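Local coordinates for cupin domain protein (Microcystis aeruginosa DIANCHI905, PDB 5ZBE) that binds an iron(II) ion in the first of its two cupin domains, an arrangement consistent with a metal-dependent bicupin whose reaction is not established, at residues H43-S48 with V82-V87; I28-V33 with D98-T103; L113-N118 with Q128-S133. All blocks are in the same frame, centred on the assembly; numbering follows the deposited sequence. Where two conformers were deposited one is given.

Contact 1: residues H43-S48 with V82-V87; sequences HQHPES and VSHGFV. With FE2 (Fe (II) ion), chain B.
H43, H45 and H84 bring together the two cupin sequence motifs at the iron(II) site: the first two are the histidine pair of the HxH motif, the third comes from the second motif, and Q49 stands where many cupins have a glutamate. NE2 of H43 and NE2 of H84 each lie 2.2 Å from the iron, NE2 of H45 2.1 Å; with the side-chain amide of Q49 and two waters the metal has six ligands. The three histidine nitrogens are neighbours round the ion and form one triangular face of its shell. With CG between backbone N and carbonyl carbon (chi1 66° in H43, 52° in H84), both rings turn to the same side of the paired backbones, where their NE2 atoms meet the iron. The edge of H43 meets the face of H84 in an offset edge-to-face pair. The far nitrogens fix the ring rotations: H84 ND1 gives a proton to V82 O at 2.8 Å, that oxygen lying in the ring plane, and H45 ND1 likewise bonds E47 O at 3.0 Å. A water accepts from H45 N and lies 2.8 Å from V82 O, to which it may donate. H43 and H84 also form an antiparallel hydrogen-bonded pair; H84 N to H43 O measures 3.0 Å. Strand 84-87 runs between strands 39-43 and 57-62, with F86 against L40, L58 and L60, while K100 of strand 94-101 packs on H45.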
loop_
_atom_site.group_PDB
_atom_site.type_symbol
_atom_site.label_atom_id
_atom_site.label_comp_id
_atom_site.label_asym_id
_atom_site.label_seq_id
_atom_site.Cartn_x
_atom_site.Cartn_y
_atom_site.Cartn_z
ATOM N N HIS A 43 -14.485 8.328 -10.834
ATOM C CA HIS A 43 -13.756 8.589 -12.063
ATOM C C HIS A 43 -13.272 7.311 -12.668
ATOM O O HIS A 43 -13.449 6.248 -12.087
ATOM C CB HIS A 43 -12.608 9.569 -11.847
ATOM C CG HIS A 43 -11.512 9.053 -10.978
ATOM N ND1 HIS A 43 -10.635 9.888 -10.337
ATOM C CD2 HIS A 43 -11.124 7.797 -10.669
ATOM C CE1 HIS A 43 -9.764 9.175 -9.648
ATOM N NE2 HIS A 43 -10.038 7.899 -9.839
ATOM N N GLN A 44 -12.656 7.412 -13.834
ATOM C CA GLN A 44 -11.981 6.273 -14.427
ATOM C C GLN A 44 -10.667 6.715 -15.018
ATOM O O GLN A 44 -10.480 7.893 -15.328
ATOM C CB GLN A 44 -12.863 5.593 -15.481
ATOM C CG GLN A 44 -13.267 6.462 -16.656
ATOM C CD GLN A 44 -14.537 5.955 -17.328
ATOM O OE1 GLN A 44 -15.573 6.628 -17.307
ATOM N NE2 GLN A 44 -14.475 4.756 -17.900
ATOM N N HIS A 45 -9.747 5.761 -15.141
ATOM C CA HIS A 45 -8.440 6.008 -15.746
ATOM C C HIS A 45 -7.848 4.692 -16.253
ATOM O O HIS A 45 -8.209 3.614 -15.773
ATOM C CB HIS A 45 -7.494 6.677 -14.738
ATOM C CG HIS A 45 -7.651 6.203 -13.323
ATOM N ND1 HIS A 45 -7.288 4.941 -12.911
ATOM C CD2 HIS A 45 -8.078 6.852 -12.215
ATOM C CE1 HIS A 45 -7.514 4.817 -11.614
ATOM N NE2 HIS A 45 -7.979 5.971 -11.168
ATOM N N PRO A 46 -6.936 4.773 -17.234
ATOM C CA PRO A 46 -6.377 3.564 -17.830
ATOM C C PRO A 46 -5.546 2.724 -16.860
ATOM O O PRO A 46 -5.465 1.510 -17.016
ATOM C CB PRO A 46 -5.493 4.093 -18.969
ATOM C CG PRO A 46 -5.330 5.549 -18.706
ATOM C CD PRO A 46 -6.549 5.985 -17.972
ATOM N N GLU A 47 -4.937 3.361 -15.868
ATOM C CA GLU A 47 -4.203 2.613 -14.843
ATOM C C GLU A 47 -5.161 1.790 -14.000
ATOM O O GLU A 47 -6.223 2.265 -13.620
ATOM C CB GLU A 47 -3.442 3.540 -13.909
ATOM C CG GLU A 47 -2.431 4.435 -14.602
ATOM C CD GLU A 47 -2.983 5.808 -14.997
ATOM O OE1 GLU A 47 -4.207 5.981 -15.140
ATOM O OE2 GLU A 47 -2.170 6.730 -15.176
ATOM N N SER A 48 -4.755 0.563 -13.715
ATOM C CA SER A 48 -5.375 -0.261 -12.690
ATOM C C SER A 48 -5.039 0.323 -11.325
ATOM O O SER A 48 -4.004 0.957 -11.162
ATOM C CB SER A 48 -4.850 -1.681 -12.787
ATOM O OG SER A 48 -5.228 -2.263 -14.028
ATOM N N VAL A 82 -12.345 1.117 -15.026
ATOM C CA VAL A 82 -13.517 0.831 -14.215
ATOM C C VAL A 82 -13.804 2.056 -13.358
ATOM O O VAL A 82 -12.923 2.527 -12.637
ATOM C CB VAL A 82 -13.244 -0.373 -13.283
ATOM C CG1 VAL A 82 -14.378 -0.541 -12.274
ATOM C CG2 VAL A 82 -13.112 -1.642 -14.116
ATOM N N SER A 83 -15.032 2.563 -13.430
ATOM C CA SER A 83 -15.420 3.722 -12.626
ATOM C C SER A 83 -15.408 3.369 -11.147
ATOM O O SER A 83 -15.954 2.338 -10.737
ATOM C CB SER A 83 -16.812 4.216 -13.018
ATOM O OG SER A 83 -16.834 4.565 -14.378
ATOM N N HIS A 84 -14.761 4.215 -10.348
ATOM C CA HIS A 84 -14.715 4.019 -8.895
ATOM C C HIS A 84 -14.671 5.350 -8.172
ATOM O O HIS A 84 -14.044 6.302 -8.642
ATOM C CB HIS A 84 -13.486 3.204 -8.486
ATOM C CG HIS A 84 -12.213 3.761 -9.028
ATOM N ND1 HIS A 84 -11.843 3.610 -10.342
ATOM C CD2 HIS A 84 -11.256 4.512 -8.450
ATOM C CE1 HIS A 84 -10.686 4.214 -10.541
ATOM N NE2 HIS A 84 -10.311 4.774 -9.408
ATOM N N GLY A 85 -15.322 5.387 -7.014
ATOM C CA GLY A 85 -15.317 6.568 -6.147
ATOM C C GLY A 85 -15.423 6.100 -4.719
ATOM O O GLY A 85 -15.593 4.895 -4.465
ATOM N N PHE A 86 -15.307 7.036 -3.792
ATOM C CA PHE A 86 -15.286 6.731 -2.381
ATOM C C PHE A 86 -16.065 7.734 -1.544
ATOM O O PHE A 86 -16.088 8.928 -1.851
ATOM C CB PHE A 86 -13.836 6.752 -1.896
ATOM C CG PHE A 86 -12.940 5.790 -2.621
ATOM C CD1 PHE A 86 -12.790 4.490 -2.155
ATOM C CD2 PHE A 86 -12.244 6.180 -3.764
ATOM C CE1 PHE A 86 -11.939 3.602 -2.801
ATOM C CE2 PHE A 86 -11.407 5.294 -4.425
ATOM C CZ PHE A 86 -11.253 3.998 -3.940
ATOM N N VAL A 87 -16.670 7.242 -0.469
ATOM C CA VAL A 87 -17.282 8.090 0.548
ATOM C C VAL A 87 -16.693 7.753 1.924
ATOM O O VAL A 87 -16.588 6.572 2.303
ATOM C CB VAL A 87 -18.822 7.932 0.580
ATOM C CG1 VAL A 87 -19.437 8.758 1.713
ATOM C CG2 VAL A 87 -19.409 8.322 -0.767
HETATM FE FE FE2 B . -8.703 6.246 -9.173
HETATM O O HOH W 1 -10.450 3.382 -13.764
HETATM O O HOH W 2 -7.189 7.646 -8.764
HETATM O O HOH W 3 -9.264 6.682 -7.170
#

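Contact 2: residues I28-V33 with D98-T103; sequences IFQLSV and DLKRIT. With PGE (triethylene glycol), chain C.
Q30 and D98 face each other as an antiparallel hydrogen-bonded pair in the beta-barrel of the cupin fold, which here turns polar residues toward the metal pocket and apolar ones to the other face. From CB the glutamine side chain leaves between backbone N and carbonyl carbon (chi1 75°), which carries it toward the D98 carboxylate. Its CG comes first, 3.2 Å from D98 OD1. CD follows beyond OD1, the amide plane turned 66° from the carboxylate. At the tip NE2 reaches D98 OD1 at 2.9 Å, a weak, strongly bent hydrogen bond, while OE1 stays 3.8 Å from K100 NZ, too far to count as a bond. D98 is held by more than this glutamine. Its OD2 receives K100 NZ on the syn side in a salt bridge of 3.0 Å, the lysine chain bending at its last two torsions to bring the ammonium back, and a water lies between OD2 and I28 O, within bonding distance of both. D98 OD1 and S32 OG each bond a triethylene glycol, probably from the crystallisation liquor; it lies in what is probably the pocket beside the metal. Backbone bonds hold the register, for instance I28 N to K100 O at 2.9 Å, and Q30 N to D98 O at 2.8 Å. On the reverse face F29 CD1 lies 3.9 Å from L99 CG, and the F29 ring also meets F97. F29 touches F160 of strand 156-161 and L99 packs on I206 and I208 of strand 201-208, so this face lies against strands of the second cupin domain. Strand 27-34 is flanked by strand 17-24 on its other edge, and strand 94-101 by strand 48-55.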
loop_
_atom_site.group_PDB
_atom_site.type_symbol
_atom_site.label_atom_id
_atom_site.label_comp_id
_atom_site.label_asym_id
_atom_site.label_seq_id
_atom_site.Cartn_x
_atom_site.Cartn_y
_atom_site.Cartn_z
ATOM N N ILE A 28 2.558 4.446 -9.546
ATOM C CA ILE A 28 2.360 5.633 -8.710
ATOM C C ILE A 28 1.731 5.180 -7.405
ATOM O O ILE A 28 0.720 4.505 -7.430
ATOM C CB ILE A 28 1.439 6.683 -9.389
ATOM C CG1 ILE A 28 2.038 7.191 -10.704
ATOM C CG2 ILE A 28 1.174 7.852 -8.438
ATOM C CD1 ILE A 28 3.325 7.969 -10.563
ATOM N N PHE A 29 2.334 5.557 -6.281
ATOM C CA PHE A 29 1.845 5.208 -4.962
ATOM C C PHE A 29 1.439 6.500 -4.284
ATOM O O PHE A 29 2.186 7.485 -4.304
ATOM C CB PHE A 29 2.953 4.531 -4.146
ATOM C CG PHE A 29 2.570 4.205 -2.733
ATOM C CD1 PHE A 29 2.141 2.927 -2.383
ATOM C CD2 PHE A 29 2.664 5.175 -1.733
ATOM C CE1 PHE A 29 1.773 2.646 -1.096
ATOM C CE2 PHE A 29 2.323 4.890 -0.435
ATOM C CZ PHE A 29 1.878 3.621 -0.109
ATOM N N GLN A 30 0.283 6.497 -3.652
ATOM C CA GLN A 30 -0.067 7.680 -2.896
ATOM C C GLN A 30 -0.700 7.424 -1.551
ATOM O O GLN A 30 -1.436 6.506 -1.392
ATOM C CB GLN A 30 -0.911 8.598 -3.738
ATOM C CG GLN A 30 -2.298 8.152 -3.910
ATOM C CD GLN A 30 -3.078 9.042 -4.861
ATOM O OE1 GLN A 30 -2.530 9.676 -5.758
ATOM N NE2 GLN A 30 -4.358 9.067 -4.668
ATOM N N LEU A 31 -0.352 8.262 -0.593
ATOM C CA LEU A 31 -1.020 8.288 0.701
ATOM C C LEU A 31 -2.054 9.407 0.606
ATOM O O LEU A 31 -1.771 10.482 0.099
ATOM C CB LEU A 31 -0.041 8.581 1.834
ATOM C CG LEU A 31 1.090 7.582 2.045
ATOM C CD1 LEU A 31 2.095 8.175 2.994
ATOM C CD2 LEU A 31 0.575 6.254 2.573
ATOM N N SER A 32 -3.258 9.114 1.068
ATOM C CA SER A 32 -4.350 10.048 0.967
ATOM C C SER A 32 -4.949 10.304 2.328
ATOM O O SER A 32 -4.993 9.410 3.185
ATOM C CB SER A 32 -5.415 9.489 0.047
ATOM O OG SER A 32 -5.842 8.247 0.558
ATOM N N VAL A 33 -5.449 11.527 2.516
ATOM C CA VAL A 33 -6.172 11.850 3.723
ATOM C C VAL A 33 -7.473 12.480 3.259
ATOM O O VAL A 33 -7.431 13.523 2.639
ATOM C CB VAL A 33 -5.377 12.813 4.618
ATOM C CG1 VAL A 33 -6.155 13.113 5.895
ATOM C CG2 VAL A 33 -4.001 12.260 4.956
ATOM N N ASP A 98 -3.156 4.165 -2.070
ATOM C CA ASP A 98 -3.450 3.451 -3.312
ATOM C C ASP A 98 -2.244 3.401 -4.244
ATOM O O ASP A 98 -1.321 4.201 -4.143
ATOM C CB ASP A 98 -4.708 3.987 -4.015
ATOM C CG ASP A 98 -4.538 5.361 -4.589
ATOM O OD1 ASP A 98 -4.931 6.356 -3.920
ATOM O OD2 ASP A 98 -4.061 5.452 -5.735
ATOM N N LEU A 99 -2.268 2.425 -5.142
ATOM C CA LEU A 99 -1.264 2.273 -6.172
ATOM C C LEU A 99 -1.961 2.239 -7.509
ATOM O O LEU A 99 -2.926 1.587 -7.643
ATOM C CB LEU A 99 -0.559 0.925 -6.050
ATOM C CG LEU A 99 0.379 0.584 -4.934
ATOM C CD1 LEU A 99 -0.373 0.254 -3.678
ATOM C CD2 LEU A 99 1.125 -0.636 -5.425
ATOM N N LYS A 100 -1.400 2.943 -8.472
ATOM C CA LYS A 100 -1.897 2.992 -9.845
ATOM C C LYS A 100 -0.788 2.533 -10.804
ATOM O O LYS A 100 0.357 2.996 -10.711
ATOM C CB LYS A 100 -2.331 4.415 -10.226
ATOM C CG LYS A 100 -3.717 4.823 -9.763
ATOM C CD LYS A 100 -4.043 6.238 -10.232
ATOM C CE LYS A 100 -3.671 7.303 -9.203
ATOM N NZ LYS A 100 -4.599 7.372 -8.023
ATOM N N ARG A 101 -1.133 1.649 -11.735
ATOM C CA ARG A 101 -0.169 1.094 -12.687
ATOM C C ARG A 101 -0.917 0.622 -13.925
ATOM O O ARG A 101 -1.992 0.042 -13.801
ATOM C CB ARG A 101 0.529 -0.089 -12.030
ATOM C CG ARG A 101 1.553 -0.820 -12.871
ATOM C CD ARG A 101 2.070 -1.984 -12.048
ATOM N NE ARG A 101 3.106 -2.753 -12.724
ATOM C CZ ARG A 101 4.396 -2.433 -12.724
ATOM N NH1 ARG A 101 5.265 -3.209 -13.366
ATOM N NH2 ARG A 101 4.834 -1.359 -12.076
ATOM N N ILE A 102 -0.352 0.862 -15.111
ATOM C CA ILE A 102 -0.887 0.251 -16.317
ATOM C C ILE A 102 -0.485 -1.224 -16.285
ATOM O O ILE A 102 0.695 -1.566 -16.231
ATOM C CB ILE A 102 -0.326 0.876 -17.601
ATOM C CG1 ILE A 102 -0.683 2.360 -17.685
ATOM C CG2 ILE A 102 -0.824 0.084 -18.808
ATOM C CD1 ILE A 102 -2.126 2.625 -18.033
ATOM N N THR A 103 -1.480 -2.089 -16.283
ATOM C CA THR A 103 -1.240 -3.512 -16.201
ATOM C C THR A 103 -1.758 -4.181 -17.459
ATOM O O THR A 103 -2.635 -3.647 -18.152
ATOM C CB THR A 103 -1.997 -4.120 -15.012
ATOM O OG1 THR A 103 -3.400 -3.881 -15.181
ATOM C CG2 THR A 103 -1.553 -3.483 -13.695
HETATM C C1 PGE C . -8.226 7.837 -2.808
HETATM O O1 PGE C . -7.856 6.744 -3.645
HETATM C C2 PGE C . -7.885 7.421 -1.405
HETATM O O2 PGE C . -7.054 6.263 -1.539
HETATM C C3 PGE C . -8.021 5.286 -1.741
HETATM C C4 PGE C . -8.057 4.716 -0.359
HETATM O O3 PGE C . -7.329 3.514 -0.447
HETATM O O HOH W 4 -1.721 6.259 -6.896
#

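Contact 3: residues L113-N118 with Q128-S133; sequences LTLSNN and QSVKGS
Q128 meets N117 and L115 where strand 126-131 closes a beta hairpin against strand 112-119. Its CB rests 3.9 Å from L115 CB; CG leaves anti to the carbonyl carbon (chi1 -58°), and the extended chain then runs alongside N117, pointing the same way, until NE2 is 3.4 Å from N117 OD1 with the two amide planes 76° apart. An alanine here would keep the touch on L115 but would probably leave the N117 amide without its neighbour and free to turn. S129 comes next and carries the pairing: its N donates to S116 O at 2.9 Å and its O accepts from S116 N at 3.0 Å. Its hydroxyl lies against N118, OG to CB 3.6 Å, while N118 ND2 turns back to N117 O. V130 sets its two methyls against L113-L115: CG1 touches L115 CD2 at 3.8 Å, and CG2 is 3.7 Å from T114 O and near L113 CB. At G132 the contact ends, L113 CD1 passing 4.2 Å from its CA; a CB there would crowd that methyl. Strand segments 116-118 and 128-131 run at 103° to each other, and the first strand is interrupted at L115. Up to the break L113 and L115 bond I75 and Q73 of the first cupin domain, so strand 112-119 passes from one partner to the next, while the other edge of strand 126-131 pairs with strand 135-142 through M139 and I137.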
loop_
_atom_site.group_PDB
_atom_site.type_symbol
_atom_site.label_atom_id
_atom_site.label_comp_id
_atom_site.label_asym_id
_atom_site.label_seq_id
_atom_site.Cartn_x
_atom_site.Cartn_y
_atom_site.Cartn_z
ATOM N N LEU A 113 -10.888 -7.314 -1.926
ATOM C CA LEU A 113 -10.191 -8.458 -1.375
ATOM C C LEU A 113 -9.971 -8.235 0.116
ATOM O O LEU A 113 -10.033 -7.105 0.601
ATOM C CB LEU A 113 -8.865 -8.658 -2.094
ATOM C CG LEU A 113 -8.910 -8.983 -3.583
ATOM C CD1 LEU A 113 -7.519 -8.960 -4.184
ATOM C CD2 LEU A 113 -9.578 -10.322 -3.828
ATOM N N THR A 114 -9.713 -9.314 0.849
ATOM C CA THR A 114 -9.494 -9.217 2.284
ATOM C C THR A 114 -8.232 -9.981 2.632
ATOM O O THR A 114 -8.027 -11.100 2.172
ATOM C CB THR A 114 -10.694 -9.787 3.062
ATOM O OG1 THR A 114 -11.878 -9.023 2.749
ATOM C CG2 THR A 114 -10.476 -9.723 4.544
ATOM N N LEU A 115 -7.387 -9.367 3.439
ATOM C CA LEU A 115 -6.179 -10.051 3.940
ATOM C C LEU A 115 -6.568 -11.237 4.825
ATOM O O LEU A 115 -7.499 -11.140 5.626
ATOM C CB LEU A 115 -5.290 -9.093 4.735
ATOM C CG LEU A 115 -4.773 -7.829 4.047
ATOM C CD1 LEU A 115 -4.017 -6.938 5.024
ATOM C CD2 LEU A 115 -3.913 -8.157 2.845
ATOM N N SER A 116 -5.848 -12.351 4.693
ATOM C CA SER A 116 -6.059 -13.491 5.584
ATOM C C SER A 116 -4.720 -13.994 6.098
ATOM O O SER A 116 -3.660 -13.695 5.525
ATOM C CB SER A 116 -6.852 -14.631 4.921
ATOM O OG SER A 116 -6.185 -15.120 3.796
ATOM N N ASN A 117 -4.765 -14.760 7.168
ATOM C CA ASN A 117 -3.576 -15.276 7.807
ATOM C C ASN A 117 -2.790 -16.231 6.959
ATOM O O ASN A 117 -3.341 -17.123 6.377
ATOM C CB ASN A 117 -3.962 -15.990 9.084
ATOM C CG ASN A 117 -4.267 -15.041 10.188
ATOM O OD1 ASN A 117 -4.277 -13.846 9.999
ATOM N ND2 ASN A 117 -4.511 -15.566 11.355
ATOM N N ASN A 118 -1.488 -16.003 6.926
ATOM C CA ASN A 118 -0.540 -16.797 6.148
ATOM C C ASN A 118 0.800 -16.763 6.875
ATOM O O ASN A 118 0.916 -16.220 7.980
ATOM C CB ASN A 118 -0.387 -16.208 4.733
ATOM C CG ASN A 118 -0.778 -17.176 3.623
ATOM O OD1 ASN A 118 -0.049 -17.316 2.640
ATOM N ND2 ASN A 118 -1.927 -17.828 3.759
ATOM N N GLN A 128 -0.479 -11.314 7.233
ATOM C CA GLN A 128 -1.799 -11.283 6.629
ATOM C C GLN A 128 -1.626 -10.849 5.204
ATOM O O GLN A 128 -1.007 -9.826 4.956
ATOM C CB GLN A 128 -2.662 -10.273 7.330
ATOM C CG GLN A 128 -2.787 -10.557 8.800
ATOM C CD GLN A 128 -4.083 -10.047 9.315
ATOM O OE1 GLN A 128 -4.128 -9.033 10.002
ATOM N NE2 GLN A 128 -5.166 -10.720 8.948
ATOM N N SER A 129 -2.176 -11.599 4.262
ATOM C CA SER A 129 -1.884 -11.329 2.874
ATOM C C SER A 129 -3.026 -11.704 1.974
ATOM O O SER A 129 -3.962 -12.408 2.365
ATOM C CB SER A 129 -0.627 -12.087 2.447
ATOM O OG SER A 129 -0.838 -13.485 2.499
ATOM N N VAL A 130 -2.924 -11.230 0.743
ATOM C CA VAL A 130 -3.855 -11.646 -0.298
ATOM C C VAL A 130 -3.187 -11.421 -1.638
ATOM O O VAL A 130 -2.351 -10.524 -1.787
ATOM C CB VAL A 130 -5.205 -10.903 -0.191
ATOM C CG1 VAL A 130 -5.057 -9.443 -0.592
ATOM C CG2 VAL A 130 -6.287 -11.620 -1.024
ATOM N N LYS A 131 -3.542 -12.267 -2.600
ATOM C CA LYS A 131 -2.985 -12.188 -3.927
ATOM C C LYS A 131 -4.095 -11.821 -4.882
ATOM O O LYS A 131 -5.188 -12.384 -4.821
ATOM C CB LYS A 131 -2.402 -13.541 -4.314
ATOM C CG LYS A 131 -1.160 -13.486 -5.187
ATOM C CD LYS A 131 -0.475 -14.853 -5.258
ATOM C CE LYS A 131 -0.450 -15.570 -3.907
ATOM N NZ LYS A 131 0.748 -16.424 -3.714
ATOM N N GLY A 132 -3.793 -10.889 -5.774
ATOM C CA GLY A 132 -4.697 -10.520 -6.834
ATOM C C GLY A 132 -4.033 -10.739 -8.170
ATOM O O GLY A 132 -3.010 -11.421 -8.275
ATOM N N SER A 133 -4.624 -10.164 -9.203
ATOM C CA SER A 133 -4.225 -10.498 -10.560
ATOM C C SER A 133 -2.841 -9.959 -10.915
ATOM O O SER A 133 -2.138 -10.598 -11.656
ATOM C CB SER A 133 -5.261 -9.988 -11.561
ATOM O OG SER A 133 -5.465 -8.597 -11.410
#

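From the N terminus, the chain enters contact 2 at 28-33, then passes through 43-48 and 82-87, which close contact 1, and returns at 98-103 to close contact 2. Contact 1 is thus nested inside contact 2; it gathers the iron ligands, and contact 2 pairs two barrel strands beside them. They also touch: S48 OG lies 2.7 Å from T103 OG1, and S48 N 2.8 Å from R101 O. Contact 3 follows in series, a short hairpin loop closed after both. It touches neither of them, its centre being about 22 Å from that of contact 1 and 18 Å from that of contact 2. It joins strand 112-119, which pairs with strand 74-78, to strand 126-131, which pairs with strand 135-142.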